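Long-range contacts in transcriptional regulator, LacI family protein (Rhodococcus jostii, PDB 3K9C), which probably binds DNA at cis-regulatory sites and controls transcription, as a LacI-family regulator with a periplasmic-binding-protein-like domain: residues Asp142-Phe147 and Ala160-Gly165; Gln232-Ser237 and Ala273-Val278. One frame throughout, in Å; residues are numbered along the deposited sequence.

Contact 1: Asp142-Phe147 and Ala160-Gly165; sequences DRRAGF and ATVVTG
The ring of Phe147 meets Val162 and the backbone of Thr161 obliquely, at its CD2-CE2 side. Phe147 CD2 lies 3.8 Å from Val162 CG2, and Phe147 CE2 is as near to Thr161 O, at 3.8 Å. Ala160 CB adds a looser apolar contact, 4.3 Å from Phe147 CE2. Phe147 and Val162 pass side by side, their side chains pointing opposite ways. Outside the two segments, the ring of His131 meets that of Phe147, the planes about 30° apart. The CB of Phe147 points toward the strand, and chi1 of 175° sets CG anti to the backbone N, beside the carbonyl carbon.

The second flat group is the guanidinium of Arg144, whose modelled closeness to Val162 is doubtful. The aliphatic part of Arg144 does take part, with CG 4.0 Å from Val162 CG1. The arginine side chain runs out straight as far as NE, and NH1 beyond it forms a salt bridge with Asp133. Val162 puts CG2 against the Phe147 ring and CG1 beside the aliphatic part of Arg144.

The axes of helix 142-147 and strand 160-164 run nearly antiparallel, at 165°, with a closest approach of 10.1 Å. This is the helix-to-strand packing of a beta-alpha-beta unit, made of strand 129-133, helix 140-153 and strand 160-164. Strand 160-164 is an outermost strand of the four-stranded parallel sheet and pairs with strand 129-133. Leu179 of helix 169-181 touches Thr161 and Val163, while Ile114 and Val118 of helix 110-123 touch Phe147.

Contact 2: Gln232-Ser237 and Ala273-Val278; sequences QMTTIS and ATTGPV
The approach to strand 235-237 meets the C-terminal loop that follows strand 262-270, and Thr234 and Thr274 join them. Thr274 OG1 accepts a nearly straight hydrogen bond from Thr234 N, 2.7 Å long with an N-H...O angle of 168°. In Thr274, chi1 of 57° sets OG1 between the backbone N and the carbonyl carbon, where it meets Thr234 N. The same hydroxyl is hydrogen-bonded to Val217 O of strand 216-218. Thr274 CG2 packs 3.7 Å from Met233 CA.

Strands 235-237 and 262-270 are antiparallel neighbours in the mixed sheet, and this contact continues their association beyond the strand ends. Ala273 N donates to Gln232 O at 2.9 Å. A valine in place of Thr274 would probably leave Thr234 N and Val217 O without this shared hydroxyl partner.

Thr234 OG1 and Thr275 OG1 are hydrogen-bonded at 2.9 Å, and the two side chains cross at about a right angle. Thr275 CG2 also touches Thr234 CB, at 3.6 Å. Thr275 OG1 has a second partner in His120. At the outer end, the amide of Gln232 reaches the methyl of Ala273, with Gln232 NE2 3.6 Å from Ala273 CB.

In the fold
Going from the N terminus, the chain first builds most of the seven-stranded mixed sheet, then enters the four-stranded parallel sheet at strand 129-133. Contact 1 closes first, with 12 residues between its segments, half of them the end of helix 140-153. It ties helix 140-153 to an outermost strand of the parallel sheet. Contact 2 opens later and spans 35 residues, including helix 240-255 and strand 262-270. It brings the C-terminal loop back to the lead-in of strand 235-237, beside strand 216-218 at the other end of the parallel sheet. The contacts follow in series, neither nested nor crossed. Their centres are about 18 Å apart, and they do not touch.

Contact 1: Asp142-Phe147 and Ala160-Gly165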
ATOM      1  N   ASP B 142     -10.983  21.616  -1.557  1.00 27.34           N
ATOM      2  CA  ASP B 142     -10.082  22.592  -0.932  1.00 28.66           C
ATOM      3  C   ASP B 142      -8.758  22.773  -1.671  1.00 27.26           C
ATOM      4  O   ASP B 142      -8.312  23.898  -1.885  1.00 26.99           O
ATOM      5  CB  ASP B 142      -9.798  22.214   0.527  1.00 32.57           C
ATOM      6  CG  ASP B 142     -10.909  22.642   1.470  1.00 34.94           C
ATOM      7  OD1 ASP B 142     -11.984  23.041   0.979  1.00 36.22           O
ATOM      8  OD2 ASP B 142     -10.710  22.576   2.704  1.00 36.54           O
ATOM      9  N   ARG B 143      -8.116  21.677  -2.059  1.00 25.15           N
ATOM     10  CA  ARG B 143      -6.851  21.821  -2.762  1.00 24.99           C
ATOM     11  C   ARG B 143      -7.063  22.436  -4.133  1.00 22.35           C
ATOM     12  O   ARG B 143      -6.187  23.127  -4.643  1.00 22.94           O
ATOM     13  CB  ARG B 143      -6.119  20.481  -2.874  1.00 24.58           C
ATOM     14  CG  ARG B 143      -5.522  20.043  -1.563  1.00 27.20           C
ATOM     15  CD  ARG B 143      -4.923  18.652  -1.630  1.00 29.35           C
ATOM     16  NE  ARG B 143      -4.767  18.116  -0.284  1.00 29.28           N
ATOM     17  CZ  ARG B 143      -4.507  16.846  -0.005  1.00 29.02           C
ATOM     18  NH1 ARG B 143      -4.362  15.959  -0.982  1.00 26.83           N
ATOM     19  NH2 ARG B 143      -4.406  16.466   1.260  1.00 31.23           N
ATOM     20  N   ARG B 144      -8.222  22.190  -4.728  1.00 21.57           N
ATOM     21  CA  ARG B 144      -8.509  22.773  -6.038  1.00 23.39           C
ATOM     22  C   ARG B 144      -8.714  24.288  -5.881  1.00 22.68           C
ATOM     23  O   ARG B 144      -8.130  25.077  -6.615  1.00 20.22           O
ATOM     24  CB  ARG B 144      -9.754  22.132  -6.659  1.00 24.03           C
ATOM     25  CG  ARG B 144     -10.082  22.654  -8.052  1.00 26.44           C
ATOM     26  CD  ARG B 144     -11.414  22.116  -8.554  1.00 27.75           C
ATOM     27  NE  ARG B 144     -11.917  22.931  -9.657  1.00 33.49           N
ATOM     28  CZ  ARG B 144     -11.773  22.637 -10.946  1.00 37.15           C
ATOM     29  NH1 ARG B 144     -11.142  21.525 -11.314  1.00 37.13           N
ATOM     30  NH2 ARG B 144     -12.243  23.471 -11.871  1.00 37.85           N
ATOM     31  N   ALA B 145      -9.529  24.691  -4.910  1.00 23.37           N
ATOM     32  CA  ALA B 145      -9.774  26.113  -4.673  1.00 24.50           C
ATOM     33  C   ALA B 145      -8.479  26.780  -4.216  1.00 24.75           C
ATOM     34  O   ALA B 145      -8.135  27.871  -4.658  1.00 24.33           O
ATOM     35  CB  ALA B 145     -10.850  26.290  -3.621  1.00 26.29           C
ATOM     36  N   GLY B 146      -7.758  26.115  -3.325  1.00 23.64           N
ATOM     37  CA  GLY B 146      -6.508  26.678  -2.869  1.00 21.39           C
ATOM     38  C   GLY B 146      -5.538  26.870  -4.018  1.00 21.17           C
ATOM     39  O   GLY B 146      -4.826  27.873  -4.065  1.00 21.75           O
ATOM     40  N   PHE B 147      -5.499  25.913  -4.946  1.00 19.54           N
ATOM     41  CA  PHE B 147      -4.591  26.002  -6.097  1.00 19.82           C
ATOM     42  C   PHE B 147      -4.913  27.201  -6.993  1.00 20.09           C
ATOM     43  O   PHE B 147      -4.021  27.947  -7.401  1.00 21.84           O
ATOM     44  CB  PHE B 147      -4.661  24.727  -6.954  1.00 18.23           C
ATOM     45  CG  PHE B 147      -3.846  24.803  -8.213  1.00 17.90           C
ATOM     46  CD1 PHE B 147      -2.458  24.713  -8.166  1.00 16.63           C
ATOM     47  CD2 PHE B 147      -4.459  25.033  -9.441  1.00 16.31           C
ATOM     48  CE1 PHE B 147      -1.688  24.858  -9.328  1.00 17.45           C
ATOM     49  CE2 PHE B 147      -3.700  25.181 -10.606  1.00 15.99           C
ATOM     50  CZ  PHE B 147      -2.315  25.096 -10.549  1.00 18.14           C
ATOM     51  N   ALA B 160      -3.019  28.896 -15.511  1.00 23.14           N
ATOM     52  CA  ALA B 160      -3.313  27.876 -14.520  1.00 22.93           C
ATOM     53  C   ALA B 160      -4.267  26.852 -15.126  1.00 24.27           C
ATOM     54  O   ALA B 160      -5.287  27.213 -15.722  1.00 25.79           O
ATOM     55  CB  ALA B 160      -3.939  28.513 -13.269  1.00 20.03           C
ATOM     56  N   THR B 161      -3.935  25.575 -14.982  1.00 22.85           N
ATOM     57  CA  THR B 161      -4.768  24.510 -15.525  1.00 23.83           C
ATOM     58  C   THR B 161      -5.144  23.487 -14.453  1.00 23.95           C
ATOM     59  O   THR B 161      -4.296  23.051 -13.681  1.00 23.54           O
ATOM     60  CB  THR B 161      -4.032  23.769 -16.651  1.00 24.85           C
ATOM     61  OG1 THR B 161      -3.512  24.719 -17.585  1.00 27.97           O
ATOM     62  CG2 THR B 161      -4.975  22.817 -17.378  1.00 24.72           C
ATOM     63  N   VAL B 162      -6.420  23.120 -14.401  1.00 23.92           N
ATOM     64  CA  VAL B 162      -6.878  22.119 -13.448  1.00 23.60           C
ATOM     65  C   VAL B 162      -7.590  21.005 -14.199  1.00 23.71           C
ATOM     66  O   VAL B 162      -8.560  21.251 -14.909  1.00 24.86           O
ATOM     67  CB  VAL B 162      -7.884  22.670 -12.419  1.00 24.75           C
ATOM     68  CG1 VAL B 162      -8.262  21.544 -11.448  1.00 24.24           C
ATOM     69  CG2 VAL B 162      -7.293  23.843 -11.652  1.00 24.19           C
ATOM     70  N   VAL B 163      -7.103  19.780 -14.056  1.00 22.42           N
ATOM     71  CA  VAL B 163      -7.747  18.653 -14.719  1.00 22.94           C
ATOM     72  C   VAL B 163      -8.252  17.709 -13.643  1.00 21.77           C
ATOM     73  O   VAL B 163      -7.619  17.547 -12.592  1.00 18.66           O
ATOM     74  CB  VAL B 163      -6.778  17.917 -15.671  1.00 24.38           C
ATOM     75  CG1 VAL B 163      -6.279  18.890 -16.746  1.00 26.08           C
ATOM     76  CG2 VAL B 163      -5.608  17.334 -14.893  1.00 24.19           C
ATOM     77  N   THR B 164      -9.410  17.111 -13.889  1.00 21.71           N
ATOM     78  CA  THR B 164     -10.002  16.191 -12.934  1.00 22.70           C
ATOM     79  C   THR B 164      -9.137  14.936 -12.840  1.00 23.80           C
ATOM     80  O   THR B 164      -8.787  14.332 -13.852  1.00 23.82           O
ATOM     81  CB  THR B 164     -11.427  15.832 -13.361  1.00 24.87           C
ATOM     82  OG1 THR B 164     -12.194  17.039 -13.465  1.00 27.52           O
ATOM     83  CG2 THR B 164     -12.082  14.913 -12.332  1.00 24.15           C
ATOM     84  N   GLY B 165      -8.770  14.568 -11.619  1.00 24.23           N
ATOM     85  CA  GLY B 165      -7.929  13.405 -11.429  1.00 23.61           C
ATOM     86  C   GLY B 165      -8.544  12.394 -10.491  1.00 24.54           C
ATOM     87  O   GLY B 165      -9.678  11.963 -10.683  1.00 25.26           O
TER

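Contact 2: Gln232-Ser237 and Ala273-Val278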
ATOM      1  N   GLN B 232      12.300  10.037  -4.740  1.00 29.55           N
ATOM      2  CA  GLN B 232      12.650  11.347  -4.175  1.00 28.47           C
ATOM      3  C   GLN B 232      11.677  12.450  -4.599  1.00 26.21           C
ATOM      4  O   GLN B 232      12.062  13.452  -5.197  1.00 25.38           O
ATOM      5  CB  GLN B 232      14.086  11.726  -4.562  1.00 31.73           C
ATOM      6  CG  GLN B 232      14.746  10.794  -5.580  1.00 37.30           C
ATOM      7  CD  GLN B 232      16.120  11.277  -6.024  1.00 40.94           C
ATOM      8  OE1 GLN B 232      17.035  11.445  -5.208  1.00 43.17           O
ATOM      9  NE2 GLN B 232      16.268  11.505  -7.325  1.00 40.47           N
HETATM   10  N   MSE B 233      10.414  12.261  -4.236  1.00 23.73           N
HETATM   11  CA  MSE B 233       9.341  13.180  -4.579  1.00 22.51           C
HETATM   12  C   MSE B 233       9.144  14.383  -3.653  1.00 21.39           C
HETATM   13  O   MSE B 233       9.008  14.237  -2.433  1.00 18.92           O
HETATM   14  CB  MSE B 233       8.045  12.378  -4.651  1.00 25.56           C
HETATM   15  CG  MSE B 233       6.857  13.087  -5.240  1.00 30.83           C
HETATM   16 SE   MSE B 233       5.354  11.953  -4.839  1.00 42.39          SE
HETATM   17  CE  MSE B 233       5.660  10.642  -6.226  1.00 34.24           C
ATOM     18  N   THR B 234       9.152  15.574  -4.245  1.00 20.08           N
ATOM     19  CA  THR B 234       8.908  16.806  -3.500  1.00 20.07           C
ATOM     20  C   THR B 234       7.423  16.686  -3.179  1.00 19.82           C
ATOM     21  O   THR B 234       6.617  16.361  -4.063  1.00 19.53           O
ATOM     22  CB  THR B 234       9.165  18.058  -4.376  1.00 20.14           C
ATOM     23  OG1 THR B 234      10.563  18.157  -4.656  1.00 20.23           O
ATOM     24  CG2 THR B 234       8.694  19.325  -3.674  1.00 20.37           C
ATOM     25  N   THR B 235       7.057  16.941  -1.928  1.00 18.94           N
ATOM     26  CA  THR B 235       5.672  16.782  -1.510  1.00 19.79           C
ATOM     27  C   THR B 235       5.316  17.683  -0.333  1.00 20.53           C
ATOM     28  O   THR B 235       6.166  18.390   0.199  1.00 20.37           O
ATOM     29  CB  THR B 235       5.422  15.309  -1.100  1.00 20.27           C
ATOM     30  OG1 THR B 235       4.028  15.085  -0.896  1.00 21.40           O
ATOM     31  CG2 THR B 235       6.167  14.987   0.187  1.00 21.04           C
ATOM     32  N   ILE B 236       4.052  17.639   0.067  1.00 20.86           N
ATOM     33  CA  ILE B 236       3.561  18.430   1.183  1.00 20.93           C
ATOM     34  C   ILE B 236       3.177  17.510   2.331  1.00 22.84           C
ATOM     35  O   ILE B 236       2.288  16.662   2.187  1.00 21.84           O
ATOM     36  CB  ILE B 236       2.331  19.255   0.770  1.00 22.25           C
ATOM     37  CG1 ILE B 236       2.752  20.299  -0.262  1.00 22.26           C
ATOM     38  CG2 ILE B 236       1.712  19.915   1.982  1.00 21.08           C
ATOM     39  CD1 ILE B 236       1.603  20.930  -0.946  1.00 28.94           C
ATOM     40  N   SER B 237       3.847  17.673   3.468  1.00 20.95           N
ATOM     41  CA  SER B 237       3.563  16.841   4.628  1.00 22.62           C
ATOM     42  C   SER B 237       2.380  17.328   5.434  1.00 24.25           C
ATOM     43  O   SER B 237       2.150  18.530   5.561  1.00 26.05           O
ATOM     44  CB  SER B 237       4.777  16.762   5.554  1.00 24.35           C
ATOM     45  OG  SER B 237       4.413  16.193   6.803  1.00 23.71           O
ATOM     46  N   ALA B 273      13.822  15.728  -4.946  1.00 24.46           N
ATOM     47  CA  ALA B 273      14.387  15.958  -6.273  1.00 24.07           C
ATOM     48  C   ALA B 273      13.452  16.051  -7.480  1.00 23.76           C
ATOM     49  O   ALA B 273      13.920  16.009  -8.623  1.00 24.13           O
ATOM     50  CB  ALA B 273      15.449  14.894  -6.540  1.00 23.95           C
ATOM     51  N   THR B 274      12.146  16.183  -7.256  1.00 22.39           N
ATOM     52  CA  THR B 274      11.216  16.263  -8.381  1.00 22.65           C
ATOM     53  C   THR B 274      10.805  17.680  -8.772  1.00 23.27           C
ATOM     54  O   THR B 274       9.910  17.863  -9.596  1.00 22.95           O
ATOM     55  CB  THR B 274       9.939  15.429  -8.123  1.00 21.78           C
ATOM     56  OG1 THR B 274       9.314  15.866  -6.908  1.00 21.33           O
ATOM     57  CG2 THR B 274      10.294  13.946  -8.021  1.00 22.25           C
ATOM     58  N   THR B 275      11.449  18.680  -8.177  1.00 25.24           N
ATOM     59  CA  THR B 275      11.155  20.074  -8.509  1.00 26.72           C
ATOM     60  C   THR B 275      12.462  20.818  -8.742  1.00 28.75           C
ATOM     61  O   THR B 275      13.495  20.449  -8.194  1.00 29.41           O
ATOM     62  CB  THR B 275      10.364  20.783  -7.384  1.00 26.83           C
ATOM     63  OG1 THR B 275      11.057  20.634  -6.141  1.00 29.81           O
ATOM     64  CG2 THR B 275       8.969  20.198  -7.264  1.00 24.14           C
ATOM     65  N   GLY B 276      12.416  21.855  -9.572  1.00 29.88           N
ATOM     66  CA  GLY B 276      13.609  22.630  -9.865  1.00 28.56           C
ATOM     67  C   GLY B 276      13.300  23.811 -10.761  1.00 29.37           C
ATOM     68  O   GLY B 276      12.150  24.005 -11.149  1.00 28.85           O
ATOM     69  N   PRO B 277      14.307  24.621 -11.115  1.00 30.25           N
ATOM     70  CA  PRO B 277      14.069  25.781 -11.981  1.00 30.46           C
ATOM     71  C   PRO B 277      13.323  25.406 -13.263  1.00 30.77           C
ATOM     72  O   PRO B 277      13.480  24.301 -13.787  1.00 28.96           O
ATOM     73  CB  PRO B 277      15.480  26.297 -12.260  1.00 30.66           C
ATOM     74  CG  PRO B 277      16.231  25.921 -11.005  1.00 31.08           C
ATOM     75  CD  PRO B 277      15.732  24.514 -10.751  1.00 31.25           C
ATOM     76  N   VAL B 278      12.512  26.334 -13.758  1.00 31.47           N
ATOM     77  CA  VAL B 278      11.749  26.119 -14.987  1.00 33.56           C
ATOM     78  C   VAL B 278      12.701  25.971 -16.154  1.00 34.41           C
ATOM     79  O   VAL B 278      13.726  26.644 -16.204  1.00 35.22           O
ATOM     80  CB  VAL B 278      10.836  27.310 -15.294  1.00 33.55           C
ATOM     81  CG1 VAL B 278       9.841  26.960 -16.396  1.00 32.06           C
ATOM     82  CG2 VAL B 278      10.129  27.708 -14.061  1.00 35.77           C
TER